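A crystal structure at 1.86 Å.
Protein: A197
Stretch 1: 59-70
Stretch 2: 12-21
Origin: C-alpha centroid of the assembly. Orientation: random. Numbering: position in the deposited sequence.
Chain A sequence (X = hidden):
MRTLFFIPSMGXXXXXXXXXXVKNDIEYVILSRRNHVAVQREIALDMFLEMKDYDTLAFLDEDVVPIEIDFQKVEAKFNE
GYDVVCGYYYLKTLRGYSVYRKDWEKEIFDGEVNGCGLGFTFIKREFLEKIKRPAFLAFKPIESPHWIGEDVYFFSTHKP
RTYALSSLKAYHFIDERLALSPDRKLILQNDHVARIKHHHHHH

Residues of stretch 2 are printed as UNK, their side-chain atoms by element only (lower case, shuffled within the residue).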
# COMPACT_ATOMS: atom_id res chain seq x y z
N PHE A 59 1.43 -16.76 4.00
CA PHE A 59 0.15 -16.01 3.96
C PHE A 59 0.12 -15.00 5.10
O PHE A 59 0.40 -15.36 6.26
CB PHE A 59 -1.02 -16.96 4.14
CG PHE A 59 -1.40 -17.70 2.91
CD1 PHE A 59 -1.74 -17.01 1.77
CD2 PHE A 59 -1.49 -19.07 2.92
CE1 PHE A 59 -2.16 -17.68 0.62
CE2 PHE A 59 -1.89 -19.74 1.75
CZ PHE A 59 -2.21 -19.04 0.63
N LEU A 60 -0.22 -13.77 4.75
CA LEU A 60 -0.37 -12.67 5.67
C LEU A 60 -1.61 -11.92 5.30
O LEU A 60 -1.69 -11.38 4.20
CB LEU A 60 0.86 -11.74 5.62
CG LEU A 60 0.96 -10.63 6.68
CD1 LEU A 60 1.05 -11.20 8.05
CD2 LEU A 60 2.19 -9.79 6.38
N ASP A 61 -2.62 -11.94 6.20
CA ASP A 61 -3.87 -11.22 5.96
C ASP A 61 -3.52 -9.75 5.94
O ASP A 61 -2.59 -9.30 6.62
CB ASP A 61 -4.90 -11.51 7.04
CG ASP A 61 -5.61 -12.84 6.84
OD1 ASP A 61 -5.51 -13.47 5.76
OD2 ASP A 61 -6.28 -13.23 7.80
N GLU A 62 -4.24 -8.99 5.12
CA GLU A 62 -3.96 -7.56 4.97
C GLU A 62 -4.16 -6.75 6.27
O GLU A 62 -3.69 -5.63 6.39
CB GLU A 62 -4.80 -7.00 3.83
CG GLU A 62 -4.63 -5.51 3.56
CD GLU A 62 -5.53 -4.63 4.41
OE1 GLU A 62 -6.57 -5.13 4.89
OE2 GLU A 62 -5.19 -3.43 4.62
N ASP A 63 -4.89 -7.31 7.24
CA ASP A 63 -5.03 -6.65 8.54
C ASP A 63 -4.12 -7.22 9.63
O ASP A 63 -4.30 -6.93 10.80
CB ASP A 63 -6.50 -6.62 9.00
CG ASP A 63 -7.18 -7.96 8.97
OD1 ASP A 63 -6.48 -8.97 8.74
OD2 ASP A 63 -8.45 -7.99 9.16
N VAL A 64 -3.15 -8.03 9.24
CA VAL A 64 -2.21 -8.60 10.19
C VAL A 64 -0.81 -8.02 9.92
O VAL A 64 -0.31 -8.10 8.81
CB VAL A 64 -2.23 -10.16 10.10
CG1 VAL A 64 -1.13 -10.76 10.98
CG2 VAL A 64 -3.60 -10.72 10.48
N VAL A 65 -0.20 -7.41 10.94
CA VAL A 65 1.07 -6.71 10.79
C VAL A 65 2.07 -7.27 11.76
O VAL A 65 1.98 -7.01 12.96
CB VAL A 65 0.93 -5.18 11.01
CG1 VAL A 65 2.29 -4.49 10.82
CG2 VAL A 65 -0.05 -4.60 10.05
N PRO A 66 3.03 -8.06 11.26
CA PRO A 66 4.00 -8.64 12.15
C PRO A 66 4.82 -7.65 12.93
O PRO A 66 5.21 -6.57 12.41
CB PRO A 66 4.86 -9.50 11.21
CG PRO A 66 3.93 -9.79 10.06
CD PRO A 66 3.20 -8.55 9.88
N ILE A 67 5.06 -8.00 14.19
CA ILE A 67 5.91 -7.20 15.05
C ILE A 67 7.35 -7.63 14.86
O ILE A 67 8.25 -6.80 14.71
CB ILE A 67 5.62 -7.42 16.52
CG1 ILE A 67 4.22 -6.93 16.86
CG2 ILE A 67 6.66 -6.69 17.31
CD1 ILE A 67 3.86 -7.12 18.36
N GLU A 68 7.60 -8.92 14.99
CA GLU A 68 8.88 -9.43 14.61
C GLU A 68 8.66 -10.80 14.02
O GLU A 68 7.65 -11.48 14.32
CB GLU A 68 9.90 -9.48 15.76
CG GLU A 68 11.34 -9.70 15.27
CD GLU A 68 12.35 -9.89 16.39
OE1 GLU A 68 12.62 -8.92 17.13
OE2 GLU A 68 12.90 -11.02 16.50
N ILE A 69 9.56 -11.12 13.11
CA ILE A 69 9.65 -12.42 12.50
C ILE A 69 11.11 -12.81 12.66
O ILE A 69 11.98 -12.12 12.16
CB ILE A 69 9.29 -12.40 11.00
CG1 ILE A 69 7.83 -11.96 10.81
CG2 ILE A 69 9.50 -13.79 10.37
CD1 ILE A 69 7.41 -11.72 9.35
N ASP A 70 11.33 -13.91 13.36
CA ASP A 70 12.64 -14.55 13.40
C ASP A 70 12.63 -15.63 12.32
O ASP A 70 12.19 -16.75 12.56
CB ASP A 70 12.90 -15.12 14.80
CG ASP A 70 14.31 -15.67 14.99
OD1 ASP A 70 14.90 -16.20 14.03
OD2 ASP A 70 14.80 -15.61 16.13
N UNK A 12 -7.24 -2.70 -1.04
CA UNK A 12 -6.36 -1.69 -0.46
C UNK A 12 -5.51 -2.33 0.62
O UNK A 12 -5.85 -3.42 1.14
c UNK A 12 -7.15 -0.54 0.09
o UNK A 12 -7.86 -0.94 1.24
N UNK A 13 -4.42 -1.63 0.96
CA UNK A 13 -3.54 -2.05 2.05
C UNK A 13 -3.38 -0.88 3.06
O UNK A 13 -3.01 0.23 2.67
c UNK A 13 -2.17 -2.46 1.53
c UNK A 13 -1.28 -2.94 2.65
c UNK A 13 -2.34 -3.61 0.53
N UNK A 14 -3.64 -1.18 4.32
CA UNK A 14 -3.51 -0.19 5.40
C UNK A 14 -2.03 0.20 5.57
O UNK A 14 -1.11 -0.61 5.36
c UNK A 14 -4.46 -2.59 8.30
c UNK A 14 -4.16 -0.70 6.72
n UNK A 14 -7.69 -3.68 7.00
c UNK A 14 -3.56 -1.96 7.33
n UNK A 14 -5.54 -3.23 7.57
n UNK A 14 -7.24 -2.43 8.82
c UNK A 14 -6.83 -3.07 7.78
N UNK A 15 -1.81 1.44 6.01
CA UNK A 15 -0.47 1.99 6.13
C UNK A 15 0.46 1.17 7.00
O UNK A 15 1.64 0.98 6.65
c UNK A 15 -0.36 4.50 5.52
c UNK A 15 -0.53 3.44 6.63
c UNK A 15 -0.32 5.89 6.15
c UNK A 15 -1.37 4.39 4.39
N UNK A 16 -0.02 0.75 8.16
CA UNK A 16 0.89 -0.06 9.01
C UNK A 16 1.45 -1.30 8.31
O UNK A 16 2.60 -1.66 8.57
c UNK A 16 -1.30 1.03 8.84
c UNK A 16 -1.01 0.74 10.23
c UNK A 16 0.02 -0.39 10.22
N UNK A 17 0.68 -1.95 7.44
CA UNK A 17 1.21 -3.08 6.66
C UNK A 17 2.18 -2.63 5.56
O UNK A 17 3.23 -3.23 5.40
c UNK A 17 0.08 -4.00 6.13
c UNK A 17 -0.63 -5.90 4.74
c UNK A 17 1.31 -6.10 6.14
c UNK A 17 0.56 -5.21 5.31
N UNK A 18 1.91 -1.51 4.88
CA UNK A 18 2.85 -0.95 3.93
C UNK A 18 4.18 -0.71 4.60
O UNK A 18 5.24 -1.03 4.03
c UNK A 18 1.05 -0.01 2.55
c UNK A 18 2.31 0.32 3.32
c UNK A 18 3.33 0.97 2.34
c UNK A 18 0.40 1.21 2.03
N UNK A 19 4.14 -0.15 5.81
CA UNK A 19 5.39 0.13 6.54
C UNK A 19 6.19 -1.12 6.84
O UNK A 19 7.42 -1.15 6.66
c UNK A 19 6.25 1.73 8.28
o UNK A 19 7.00 2.29 7.43
c UNK A 19 5.08 0.90 7.82
o UNK A 19 6.42 1.80 9.50
N UNK A 20 5.50 -2.17 7.29
CA UNK A 20 6.14 -3.45 7.51
C UNK A 20 6.78 -3.96 6.21
O UNK A 20 7.93 -4.44 6.21
c UNK A 20 5.59 -7.97 6.76
c UNK A 20 5.18 -6.67 6.84
c UNK A 20 6.89 -7.74 8.73
c UNK A 20 5.57 -5.89 7.88
c UNK A 20 6.46 -6.40 8.81
c UNK A 20 6.46 -8.49 7.69
c UNK A 20 5.10 -4.48 8.00
N UNK A 21 6.03 -3.89 5.10
CA UNK A 21 6.53 -4.35 3.79
C UNK A 21 7.80 -3.63 3.32
O UNK A 21 8.76 -4.30 2.84
c UNK A 21 4.64 -6.69 2.98
c UNK A 21 3.22 -4.95 1.86
c UNK A 21 4.23 -5.20 2.96
c UNK A 21 5.44 -4.30 2.73
O HOH W 1 -7.16 -1.57 3.80

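Position 12 carries one carbon and a terminal oxygen. The oxygen hydrogen-bonds with water 1, which bridges to Glu 62. A lone hydroxyl makes this Ser 12; water 1 lies 2.7 Å from its OG, and the same water donates to OE2 of Glu 62 at 2.8 Å.

Position 13 has three carbons, forked at the first, touching the side chain of Glu 62. This is Val 13, whose CG2 lies 4.2 Å from CG of Glu 62.

At position 14 three carbons lead to a nitrogen and then to a carbon bearing two more nitrogens, a guanidinium, directed at Glu 62 and Asp 63. The residue is Arg 14. Its NH2 forms a salt bridge with OE1 of Glu 62 at 2.8 Å, nearly linear, with OE1 close to the guanidinium plane. CA of Asp 63 lies over one face of the group.

Position 15 shows four carbons forked at the second; its CA-to-CB bond points away from stretch 1, and it touches none of it: Leu 15.

At position 16 three carbons close a ring onto the backbone N. Its CB is 4.2 Å from CG2 of Val 65, and its O is 3.6 Å from CG1 of the same valine. This is Pro 16.

Position 17 again has four carbons forked at the second, but here the CA-to-CB bond points toward stretch 1, and the carbons lie among Leu 60, Glu 62 and Val 65. It is Leu 17, whose CD1 packs 3.8 Å from CD2 of Leu 60.

Position 18 has four carbons forked at the first, one arm two carbons long, all beyond contact distance of stretch 1: Ile 18.

Position 19 has two carbons, the second carrying two oxygens, and likewise makes no contact across. This short carboxylate is Asp 19.

At position 20 one carbon bears a six-carbon ring, set among Leu 60, Pro 66 and Ile 69. With no further atom on the ring, it is Phe 20. CD of Pro 66 sits 3.8 Å from the ring centroid, almost on its normal, a CH-pi contact; CD1 of Ile 69 meets the edge, 3.8 Å from CZ of Phe 20.

Position 21, four carbons forked at the second, makes no contact with stretch 1: Leu 21.

The contact thus joins a polar end to an apolar one. At the helix start, Glu 62 accepts both from the guanidinium and from the backbone, N of Arg 14 donating to OE2 of Glu 62 at 2.7 Å. Farther along, Leu 17 and Phe 20, nearly one helical turn apart, pack against the strand residues and Ile 69.

Stretch 2, residues 12-21: SVRLPLIDFL
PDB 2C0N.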